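Local coordinates for putative uncharacterized protein PH0186 (Pyrococcus horikoshii, PDB 2ZTS) that binds ADP and magnesium as a KaiC-like P-loop protein and probably works as an ATP-binding member of that family, at residues C[86-89]-C[90-93]; C[12-16]-C[17-21]; C[124-127]-C[128-131]. All coordinates share one frame; numbering follows the deposited sequence.

All three contacts are local, and none touches another. Contact 1 sits on the surface, where helix 85-90 ends and the chain turns into strand 94-97; contact 3 is a partly buried turn in the middle of helix 120-134, which packs on strands 62-66 and 94-97, so contacts 1 and 3 both touch strand 94-97. Contact 2 is the buried one, a loop between strands 11-12 and 27-28, across the chain's centre from contact 3. Contacts 1 and 2 each hold a lysine-carboxylate salt bridge, exposed in contact 1, but made in contact 2 to a buried aspartate that also takes serine hydrogen bonds. Contact 3 relies instead on an aromatic-aliphatic pair.

Contact 1 (C[86-89]-C[90-93]); sequences EKYE and KEGK
A Schellman motif closes helix 85-90 here: Gly92 N turns back to Glu89 O and Lys93 N reaches Tyr88 O. The Lys93 N to Tyr88 O bond is 2.9 Å long, while the Gly92 N to Glu89 O bond, 3.0 Å, comes from above the carbonyl plane instead of along a lone pair. Gly92 makes the reversal with a phi of 62°, a value that favours glycine. Just before it, Lys90 N and Glu91 N still make ordinary helical bonds to Glu86 O and Lys87 O.

On the outer surface, Lys87 NZ meets Glu91 OE2 at 2.5 Å in a salt bridge, on the syn side and 16° out of the carboxylate plane. The lysine chain stays extended until its last torsion, and that bend (chi4 -62°) swings NZ in to the carboxylate. Glu91 OE1 lies obliquely to the Tyr88 ring, 3.8 Å from CD1. The tyrosine itself leans on Tyr52 and on Glu56 of helix 43-58, and Glu89 forms a salt bridge with Arg75. Together these features describe a Schellman helix end with glycine at C', leading into a strand, with an i to i+4 lysine-glutamate pair over its last turn.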
ATOM      1  N   GLU C  86       9.414  36.476 -25.441  1.00 36.10           N
ATOM      2  CA  GLU C  86      10.358  37.561 -25.237  1.00 38.14           C
ATOM      3  C   GLU C  86       9.800  38.939 -25.678  1.00 37.56           C
ATOM      4  O   GLU C  86      10.056  39.956 -25.006  1.00 35.12           O
ATOM      5  CB  GLU C  86      11.733  37.238 -25.777  1.00 38.66           C
ATOM      6  CG  GLU C  86      11.918  37.217 -27.289  1.00 45.90           C
ATOM      7  CD  GLU C  86      13.405  37.140 -27.676  1.00 52.23           C
ATOM      8  OE1 GLU C  86      13.729  37.271 -28.892  1.00 57.36           O
ATOM      9  OE2 GLU C  86      14.249  36.954 -26.755  1.00 56.08           O
ATOM     10  N   LYS C  87       8.986  38.956 -26.745  1.00 37.98           N
ATOM     11  CA  LYS C  87       8.359  40.197 -27.196  1.00 38.60           C
ATOM     12  C   LYS C  87       7.618  40.862 -26.029  1.00 38.86           C
ATOM     13  O   LYS C  87       7.784  42.058 -25.777  1.00 39.27           O
ATOM     14  CB  LYS C  87       7.424  39.912 -28.368  1.00 40.01           C
ATOM     15  CG  LYS C  87       6.693  41.152 -28.914  1.00 41.75           C
ATOM     16  CD  LYS C  87       5.516  40.753 -29.799  1.00 45.76           C
ATOM     17  CE  LYS C  87       4.811  41.976 -30.388  1.00 49.75           C
ATOM     18  NZ  LYS C  87       4.224  42.843 -29.301  1.00 52.88           N
ATOM     19  N   TYR C  88       6.830  40.087 -25.272  1.00 37.96           N
ATOM     20  CA  TYR C  88       6.043  40.673 -24.170  1.00 36.67           C
ATOM     21  C   TYR C  88       6.869  40.954 -22.934  1.00 36.14           C
ATOM     22  O   TYR C  88       6.554  41.870 -22.188  1.00 35.52           O
ATOM     23  CB  TYR C  88       4.760  39.846 -23.894  1.00 37.53           C
ATOM     24  CG  TYR C  88       3.803  39.934 -25.060  1.00 35.30           C
ATOM     25  CD1 TYR C  88       2.924  41.000 -25.187  1.00 37.07           C
ATOM     26  CD2 TYR C  88       3.845  39.003 -26.071  1.00 36.10           C
ATOM     27  CE1 TYR C  88       2.110  41.114 -26.284  1.00 36.70           C
ATOM     28  CE2 TYR C  88       3.018  39.076 -27.144  1.00 37.50           C
ATOM     29  CZ  TYR C  88       2.153  40.145 -27.259  1.00 39.51           C
ATOM     30  OH  TYR C  88       1.309  40.200 -28.361  1.00 41.29           O
ATOM     31  N   GLU C  89       7.967  40.225 -22.750  1.00 35.84           N
ATOM     32  CA  GLU C  89       8.949  40.528 -21.729  1.00 36.26           C
ATOM     33  C   GLU C  89       9.582  41.910 -21.930  1.00 38.52           C
ATOM     34  O   GLU C  89       9.736  42.656 -20.961  1.00 38.04           O
ATOM     35  CB  GLU C  89      10.046  39.451 -21.704  1.00 35.62           C
ATOM     36  CG  GLU C  89       9.609  38.131 -21.053  1.00 34.77           C
ATOM     37  CD  GLU C  89      10.650  37.037 -21.214  1.00 31.89           C
ATOM     38  OE1 GLU C  89      11.469  36.865 -20.311  1.00 31.58           O
ATOM     39  OE2 GLU C  89      10.706  36.407 -22.270  1.00 28.11           O
ATOM     40  N   LYS C  90       9.952  42.247 -23.172  1.00 40.51           N
ATOM     41  CA  LYS C  90      10.592  43.546 -23.458  1.00 42.00           C
ATOM     42  C   LYS C  90       9.563  44.644 -23.225  1.00 42.49           C
ATOM     43  O   LYS C  90       9.887  45.676 -22.622  1.00 42.85           O
ATOM     44  CB  LYS C  90      11.167  43.625 -24.877  1.00 42.21           C
ATOM     45  CG  LYS C  90      11.942  42.397 -25.346  1.00 44.51           C
ATOM     46  CD  LYS C  90      13.220  42.738 -26.104  1.00 47.71           C
ATOM     47  CE  LYS C  90      12.940  43.356 -27.474  1.00 49.51           C
ATOM     48  NZ  LYS C  90      13.686  44.674 -27.640  1.00 50.93           N
ATOM     49  N   GLU C  91       8.306  44.383 -23.609  1.00 43.10           N
ATOM     50  CA  GLU C  91       7.194  45.301 -23.282  1.00 43.16           C
ATOM     51  C   GLU C  91       6.790  45.320 -21.793  1.00 42.55           C
ATOM     52  O   GLU C  91       5.836  45.997 -21.443  1.00 43.05           O
ATOM     53  CB  GLU C  91       5.940  44.986 -24.126  1.00 43.47           C
ATOM     54  CG  GLU C  91       6.067  45.335 -25.600  1.00 47.43           C
ATOM     55  CD  GLU C  91       4.980  44.733 -26.499  1.00 50.04           C
ATOM     56  OE1 GLU C  91       3.811  44.615 -26.061  1.00 51.62           O
ATOM     57  OE2 GLU C  91       5.310  44.398 -27.670  1.00 50.49           O
ATOM     58  N   GLY C  92       7.482  44.596 -20.913  1.00 41.40           N
ATOM     59  CA  GLY C  92       7.056  44.485 -19.504  1.00 41.04           C
ATOM     60  C   GLY C  92       5.683  43.835 -19.147  1.00 39.39           C
ATOM     61  O   GLY C  92       5.220  43.965 -18.011  1.00 39.94           O
ATOM     62  N   LYS C  93       5.036  43.174 -20.108  1.00 38.20           N
ATOM     63  CA  LYS C  93       3.757  42.510 -19.883  1.00 37.36           C
ATOM     64  C   LYS C  93       3.931  41.062 -19.397  1.00 35.46           C
ATOM     65  O   LYS C  93       2.994  40.515 -18.847  1.00 34.73           O
ATOM     66  CB  LYS C  93       2.849  42.544 -21.112  1.00 37.45           C
ATOM     67  CG  LYS C  93       2.563  43.946 -21.664  1.00 41.03           C
ATOM     68  CD  LYS C  93       1.114  44.413 -21.487  1.00 45.81           C
ATOM     69  CE  LYS C  93       0.876  45.801 -22.116  1.00 48.65           C
ATOM     70  NZ  LYS C  93       1.813  46.914 -21.593  1.00 50.63           N
TER

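Contact 2 (C[12-16]-C[17-21])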
ATOM      1  N   VAL C  12     -11.629  36.200 -15.110  1.00 35.52           N
ATOM      2  CA  VAL C  12     -10.388  36.265 -15.832  1.00 33.77           C
ATOM      3  C   VAL C  12     -10.487  35.232 -16.951  1.00 32.92           C
ATOM      4  O   VAL C  12     -10.630  34.050 -16.682  1.00 32.25           O
ATOM      5  CB  VAL C  12      -9.259  36.035 -14.828  1.00 33.79           C
ATOM      6  CG1 VAL C  12      -7.858  35.977 -15.507  1.00 33.90           C
ATOM      7  CG2 VAL C  12      -9.365  37.107 -13.733  1.00 33.66           C
ATOM      8  N   LYS C  13     -10.435  35.684 -18.194  1.00 31.51           N
ATOM      9  CA  LYS C  13     -10.511  34.806 -19.378  1.00 32.37           C
ATOM     10  C   LYS C  13      -9.269  33.926 -19.484  1.00 31.98           C
ATOM     11  O   LYS C  13      -8.158  34.413 -19.372  1.00 31.28           O
ATOM     12  CB  LYS C  13     -10.631  35.608 -20.664  1.00 32.57           C
ATOM     13  CG  LYS C  13     -11.858  36.602 -20.689  1.00 35.75           C
ATOM     14  CD  LYS C  13     -13.102  35.989 -21.244  1.00 40.47           C
ATOM     15  CE  LYS C  13     -13.095  35.719 -22.777  1.00 42.66           C
ATOM     16  NZ  LYS C  13     -13.820  34.351 -23.116  1.00 40.73           N
ATOM     17  N   SER C  14      -9.471  32.641 -19.716  1.00 31.23           N
ATOM     18  CA  SER C  14      -8.419  31.672 -19.441  1.00 31.67           C
ATOM     19  C   SER C  14      -7.372  31.793 -20.505  1.00 31.28           C
ATOM     20  O   SER C  14      -6.227  31.589 -20.264  1.00 32.10           O
ATOM     21  CB  SER C  14      -8.954  30.237 -19.450  1.00 30.26           C
ATOM     22  OG  SER C  14      -9.389  29.885 -20.735  1.00 30.84           O
ATOM     23  N   GLY C  15      -7.795  32.132 -21.693  1.00 32.08           N
ATOM     24  CA  GLY C  15      -6.909  32.079 -22.832  1.00 32.42           C
ATOM     25  C   GLY C  15      -6.999  30.804 -23.635  1.00 32.04           C
ATOM     26  O   GLY C  15      -6.291  30.672 -24.630  1.00 32.82           O
ATOM     27  N   ILE C  16      -7.889  29.887 -23.261  1.00 32.52           N
ATOM     28  CA  ILE C  16      -7.912  28.543 -23.871  1.00 31.89           C
ATOM     29  C   ILE C  16      -9.268  28.367 -24.569  1.00 32.10           C
ATOM     30  O   ILE C  16     -10.306  28.284 -23.896  1.00 31.58           O
ATOM     31  CB  ILE C  16      -7.675  27.450 -22.789  1.00 32.88           C
ATOM     32  CG1 ILE C  16      -6.204  27.536 -22.296  1.00 34.35           C
ATOM     33  CG2 ILE C  16      -7.996  26.024 -23.378  1.00 31.60           C
ATOM     34  CD1 ILE C  16      -6.039  27.169 -20.939  1.00 37.26           C
ATOM     35  N   PRO C  17      -9.267  28.374 -25.907  1.00 32.59           N
ATOM     36  CA  PRO C  17     -10.531  28.307 -26.648  1.00 31.89           C
ATOM     37  C   PRO C  17     -11.286  27.104 -26.201  1.00 31.69           C
ATOM     38  O   PRO C  17     -10.688  26.044 -25.980  1.00 30.42           O
ATOM     39  CB  PRO C  17     -10.093  28.215 -28.107  1.00 33.11           C
ATOM     40  CG  PRO C  17      -8.692  28.840 -28.125  1.00 31.67           C
ATOM     41  CD  PRO C  17      -8.096  28.505 -26.812  1.00 31.19           C
ATOM     42  N   GLY C  18     -12.584  27.287 -25.995  1.00 30.96           N
ATOM     43  CA  GLY C  18     -13.438  26.206 -25.564  1.00 31.08           C
ATOM     44  C   GLY C  18     -13.589  26.043 -24.067  1.00 31.53           C
ATOM     45  O   GLY C  18     -14.508  25.347 -23.625  1.00 32.40           O
ATOM     46  N   PHE C  19     -12.754  26.720 -23.285  1.00 31.91           N
ATOM     47  CA  PHE C  19     -12.683  26.508 -21.850  1.00 31.02           C
ATOM     48  C   PHE C  19     -13.531  27.430 -21.004  1.00 31.35           C
ATOM     49  O   PHE C  19     -14.103  26.998 -20.006  1.00 30.79           O
ATOM     50  CB  PHE C  19     -11.220  26.631 -21.380  1.00 31.33           C
ATOM     51  CG  PHE C  19     -11.008  26.135 -20.012  1.00 29.77           C
ATOM     52  CD1 PHE C  19     -11.101  24.763 -19.746  1.00 32.75           C
ATOM     53  CD2 PHE C  19     -10.720  27.005 -18.976  1.00 31.42           C
ATOM     54  CE1 PHE C  19     -10.952  24.287 -18.490  1.00 30.60           C
ATOM     55  CE2 PHE C  19     -10.523  26.527 -17.710  1.00 30.47           C
ATOM     56  CZ  PHE C  19     -10.634  25.158 -17.456  1.00 29.90           C
ATOM     57  N   ASP C  20     -13.575  28.711 -21.345  1.00 31.92           N
ATOM     58  CA  ASP C  20     -14.286  29.678 -20.500  1.00 33.10           C
ATOM     59  C   ASP C  20     -15.740  29.309 -20.351  1.00 32.91           C
ATOM     60  O   ASP C  20     -16.302  29.490 -19.298  1.00 33.98           O
ATOM     61  CB  ASP C  20     -14.162  31.114 -21.027  1.00 32.95           C
ATOM     62  CG  ASP C  20     -12.751  31.635 -20.943  1.00 35.78           C
ATOM     63  OD1 ASP C  20     -11.949  31.084 -20.154  1.00 32.12           O
ATOM     64  OD2 ASP C  20     -12.355  32.590 -21.659  1.00 37.56           O
ATOM     65  N   GLU C  21     -16.333  28.764 -21.399  1.00 33.73           N
ATOM     66  CA  GLU C  21     -17.731  28.300 -21.350  1.00 35.34           C
ATOM     67  C   GLU C  21     -18.009  27.231 -20.286  1.00 34.41           C
ATOM     68  O   GLU C  21     -19.154  26.987 -19.973  1.00 35.17           O
ATOM     69  CB  GLU C  21     -18.241  27.794 -22.747  1.00 36.20           C
ATOM     70  CG  GLU C  21     -17.257  27.072 -23.656  1.00 40.55           C
ATOM     71  CD  GLU C  21     -16.678  27.923 -24.834  1.00 45.97           C
ATOM     72  OE1 GLU C  21     -15.621  28.603 -24.649  1.00 46.39           O
ATOM     73  OE2 GLU C  21     -17.222  27.866 -25.967  1.00 47.31           O
TER
HETATM   74  O   HOH W   1     -12.340  30.079 -23.640  1.00 26.53           O
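Asp20 reaches back across the turn to Lys13 and Ser14, and its carboxylate is the polar centre of this loop. OD2 takes the salt bridge: Lys13 NZ comes to 2.7 Å from Asp20 OD2, on the anti lone pair. Bends at successive torsions, from chi2 (-90°) onward, fold the lysine chain round until it crosses the aspartate at about a right angle, with CB, CD and CE also lying close to OD2.

Hydrogen bonds converge on the other oxygen. Ser14 N donates to Asp20 OD1 over 3.0 Å, using the syn lone pair, and Ser14 OG donates to the same OD1 at 2.9 Å but from above the carboxylate plane, 40° out of it. The hydroxyl works both ways, since Ile16 N donates to Ser14 OG at 2.9 Å, closing an ST turn. Further along, Phe19 N bonds to Ile16 O at 3.0 Å, and water 1 joins Ile16 O to Asp20 N by donating to the former and accepting from the latter.

The apolar contact is small: Ile16 CG2 packs against Phe19 CB at 3.8 Å. A separate polar-aromatic approach brings Ser14 OG to the edge of the Phe19 ring, at CD2. Around them, Phe19 stands edge-to-face with Phe46 of helix 43-58, while Ile16 also touches Ile242 and Val244 of strand 241-244. Side chain to side chain, Phe19 is about 6 Å from Met223, an ADP-binding residue of this protein.

Two donors on OD1 and a lysine on OD2 fix the rotation of the carboxylate and tie the start of the 3-10 segment to the preceding loop. The buried serine hydroxyl is satisfied as donor and acceptor at once, and the nearby lysine charge would be expected to favour the ionised aspartate.

Contact 3 (C[124-127]-C[128-131])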
ATOM      1  N   LEU C 124       9.943  33.564  -2.410  1.00 34.29           N
ATOM      2  CA  LEU C 124       8.591  34.093  -2.285  1.00 34.52           C
ATOM      3  C   LEU C 124       8.584  35.640  -2.294  1.00 34.12           C
ATOM      4  O   LEU C 124       7.741  36.273  -2.929  1.00 32.81           O
ATOM      5  CB  LEU C 124       7.984  33.532  -0.947  1.00 35.61           C
ATOM      6  CG  LEU C 124       7.044  32.284  -0.909  1.00 37.41           C
ATOM      7  CD1 LEU C 124       7.136  31.343  -2.072  1.00 37.98           C
ATOM      8  CD2 LEU C 124       7.228  31.510   0.365  1.00 39.33           C
ATOM      9  N   ARG C 125       9.520  36.230  -1.554  1.00 34.13           N
ATOM     10  CA  ARG C 125       9.825  37.666  -1.639  1.00 34.39           C
ATOM     11  C   ARG C 125      10.009  38.053  -3.087  1.00 32.72           C
ATOM     12  O   ARG C 125       9.372  39.007  -3.594  1.00 31.97           O
ATOM     13  CB  ARG C 125      11.102  37.971  -0.852  1.00 35.88           C
ATOM     14  CG  ARG C 125      11.204  39.380  -0.296  1.00 42.36           C
ATOM     15  CD  ARG C 125      12.576  39.742   0.397  1.00 47.28           C
ATOM     16  NE  ARG C 125      13.276  38.624   1.060  1.00 52.09           N
ATOM     17  CZ  ARG C 125      12.869  37.991   2.160  1.00 53.96           C
ATOM     18  NH1 ARG C 125      13.606  36.989   2.654  1.00 54.34           N
ATOM     19  NH2 ARG C 125      11.718  38.326   2.752  1.00 54.20           N
ATOM     20  N   TYR C 126      10.817  37.282  -3.817  1.00 31.03           N
ATOM     21  CA  TYR C 126      11.124  37.684  -5.212  1.00 29.72           C
ATOM     22  C   TYR C 126       9.896  37.592  -6.137  1.00 29.89           C
ATOM     23  O   TYR C 126       9.691  38.448  -6.983  1.00 28.47           O
ATOM     24  CB  TYR C 126      12.352  36.953  -5.765  1.00 28.51           C
ATOM     25  CG  TYR C 126      12.819  37.548  -7.049  1.00 29.82           C
ATOM     26  CD1 TYR C 126      12.694  36.842  -8.281  1.00 26.88           C
ATOM     27  CD2 TYR C 126      13.347  38.862  -7.067  1.00 29.85           C
ATOM     28  CE1 TYR C 126      13.095  37.421  -9.479  1.00 29.63           C
ATOM     29  CE2 TYR C 126      13.748  39.462  -8.264  1.00 29.32           C
ATOM     30  CZ  TYR C 126      13.658  38.761  -9.448  1.00 31.33           C
ATOM     31  OH  TYR C 126      14.054  39.411 -10.601  1.00 32.25           O
ATOM     32  N   ILE C 127       9.056  36.572  -5.984  1.00 29.94           N
ATOM     33  CA  ILE C 127       7.821  36.515  -6.758  1.00 29.58           C
ATOM     34  C   ILE C 127       6.913  37.694  -6.405  1.00 30.34           C
ATOM     35  O   ILE C 127       6.286  38.274  -7.266  1.00 30.77           O
ATOM     36  CB  ILE C 127       7.038  35.246  -6.460  1.00 30.77           C
ATOM     37  CG1 ILE C 127       7.854  33.994  -6.845  1.00 31.82           C
ATOM     38  CG2 ILE C 127       5.705  35.313  -7.171  1.00 28.03           C
ATOM     39  CD1 ILE C 127       7.399  32.739  -6.164  1.00 34.23           C
ATOM     40  N   TYR C 128       6.813  38.020  -5.129  1.00 30.53           N
ATOM     41  CA  TYR C 128       5.992  39.141  -4.705  1.00 31.21           C
ATOM     42  C   TYR C 128       6.528  40.468  -5.366  1.00 30.66           C
ATOM     43  O   TYR C 128       5.796  41.223  -6.003  1.00 28.64           O
ATOM     44  CB  TYR C 128       6.000  39.200  -3.173  1.00 30.30           C
ATOM     45  CG  TYR C 128       5.263  40.370  -2.589  1.00 35.43           C
ATOM     46  CD1 TYR C 128       5.938  41.551  -2.312  1.00 37.16           C
ATOM     47  CD2 TYR C 128       3.898  40.300  -2.311  1.00 38.51           C
ATOM     48  CE1 TYR C 128       5.278  42.626  -1.815  1.00 42.17           C
ATOM     49  CE2 TYR C 128       3.213  41.393  -1.777  1.00 41.89           C
ATOM     50  CZ  TYR C 128       3.926  42.550  -1.527  1.00 44.03           C
ATOM     51  OH  TYR C 128       3.323  43.660  -1.008  1.00 46.73           O
ATOM     52  N   ARG C 129       7.826  40.673  -5.281  1.00 30.71           N
ATOM     53  CA  ARG C 129       8.455  41.858  -5.885  1.00 31.36           C
ATOM     54  C   ARG C 129       8.165  41.945  -7.349  1.00 30.62           C
ATOM     55  O   ARG C 129       7.846  43.002  -7.866  1.00 31.06           O
ATOM     56  CB  ARG C 129       9.957  41.832  -5.643  1.00 31.54           C
ATOM     57  CG  ARG C 129      10.694  42.910  -6.409  1.00 35.05           C
ATOM     58  CD  ARG C 129      12.198  42.870  -6.213  1.00 37.06           C
ATOM     59  NE  ARG C 129      12.806  43.951  -6.968  1.00 41.09           N
ATOM     60  CZ  ARG C 129      14.098  44.039  -7.263  1.00 43.21           C
ATOM     61  NH1 ARG C 129      14.555  45.078  -7.968  1.00 45.18           N
ATOM     62  NH2 ARG C 129      14.927  43.105  -6.855  1.00 41.81           N
ATOM     63  N   VAL C 130       8.244  40.835  -8.054  1.00 29.65           N
ATOM     64  CA  VAL C 130       8.071  40.869  -9.499  1.00 28.94           C
ATOM     65  C   VAL C 130       6.575  41.045  -9.882  1.00 29.55           C
ATOM     66  O   VAL C 130       6.241  41.757 -10.867  1.00 28.42           O
ATOM     67  CB  VAL C 130       8.645  39.577 -10.166  1.00 29.05           C
ATOM     68  CG1 VAL C 130       8.297  39.504 -11.652  1.00 29.22           C
ATOM     69  CG2 VAL C 130      10.117  39.518  -9.989  1.00 27.69           C
ATOM     70  N   VAL C 131       5.680  40.403  -9.122  1.00 28.87           N
ATOM     71  CA  VAL C 131       4.250  40.608  -9.345  1.00 29.13           C
ATOM     72  C   VAL C 131       3.928  42.104  -9.222  1.00 28.84           C
ATOM     73  O   VAL C 131       3.244  42.665 -10.071  1.00 28.20           O
ATOM     74  CB  VAL C 131       3.393  39.751  -8.377  1.00 28.79           C
ATOM     75  CG1 VAL C 131       1.948  40.328  -8.202  1.00 29.87           C
ATOM     76  CG2 VAL C 131       3.314  38.316  -8.901  1.00 29.62           C
TER
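Tyr126 and Val130, one helical turn apart, make the main side-chain contact on helix 120-134. Val130 CG2 sits over one face of the tyrosine ring in a CH-pi contact, 3.8 Å from the ring centroid and 20° off the normal, offset toward the rim. CZ and CE1 of Tyr126 are the ring atoms nearest to this methyl. With CG anti to the backbone N (chi1 -169°), the ring is carried along the helix until one face lies against Val130 CG2.

The second partner of the ring is polar. Arg129 NH2 lies at the ring edge, 4.1 Å from Tyr126 CE2, and the guanidinium plane stands nearly perpendicular to the ring at 86°. Both polar ends are held by the chain before this helix: Tyr126 OH bonds to Leu106 O and Val103 N, and Arg129 NH2 bonds to Pro107 O.

A looser aliphatic pair lies round the helix, where Ile127 CG2 approaches Val131 CG2 at 4.2 Å. Ile127 touches Val65, Val131 touches Val63, and Val130 reaches both Val63 and Ala95, which puts these side chains against strands 62-66 and 94-97. Tyr126 reaches Val97 of the latter strand, while Tyr128 and Val131 touch Met171 of helix 157-171.

Backbone bonds of the i to i+4 kind run through the turn without a break: Tyr128 N donates to Leu124 O, Arg129 N to Arg125 O, Val130 N to Tyr126 O and Val131 N to Ile127 O. The Arg129 N to Arg125 O bond measures 2.8 Å.

A regular alpha helix with branched aliphatic residues turned to a parallel part of the sheet is characteristic of layered alpha/beta folds, and fits the P-loop NTPase family to which this protein belongs.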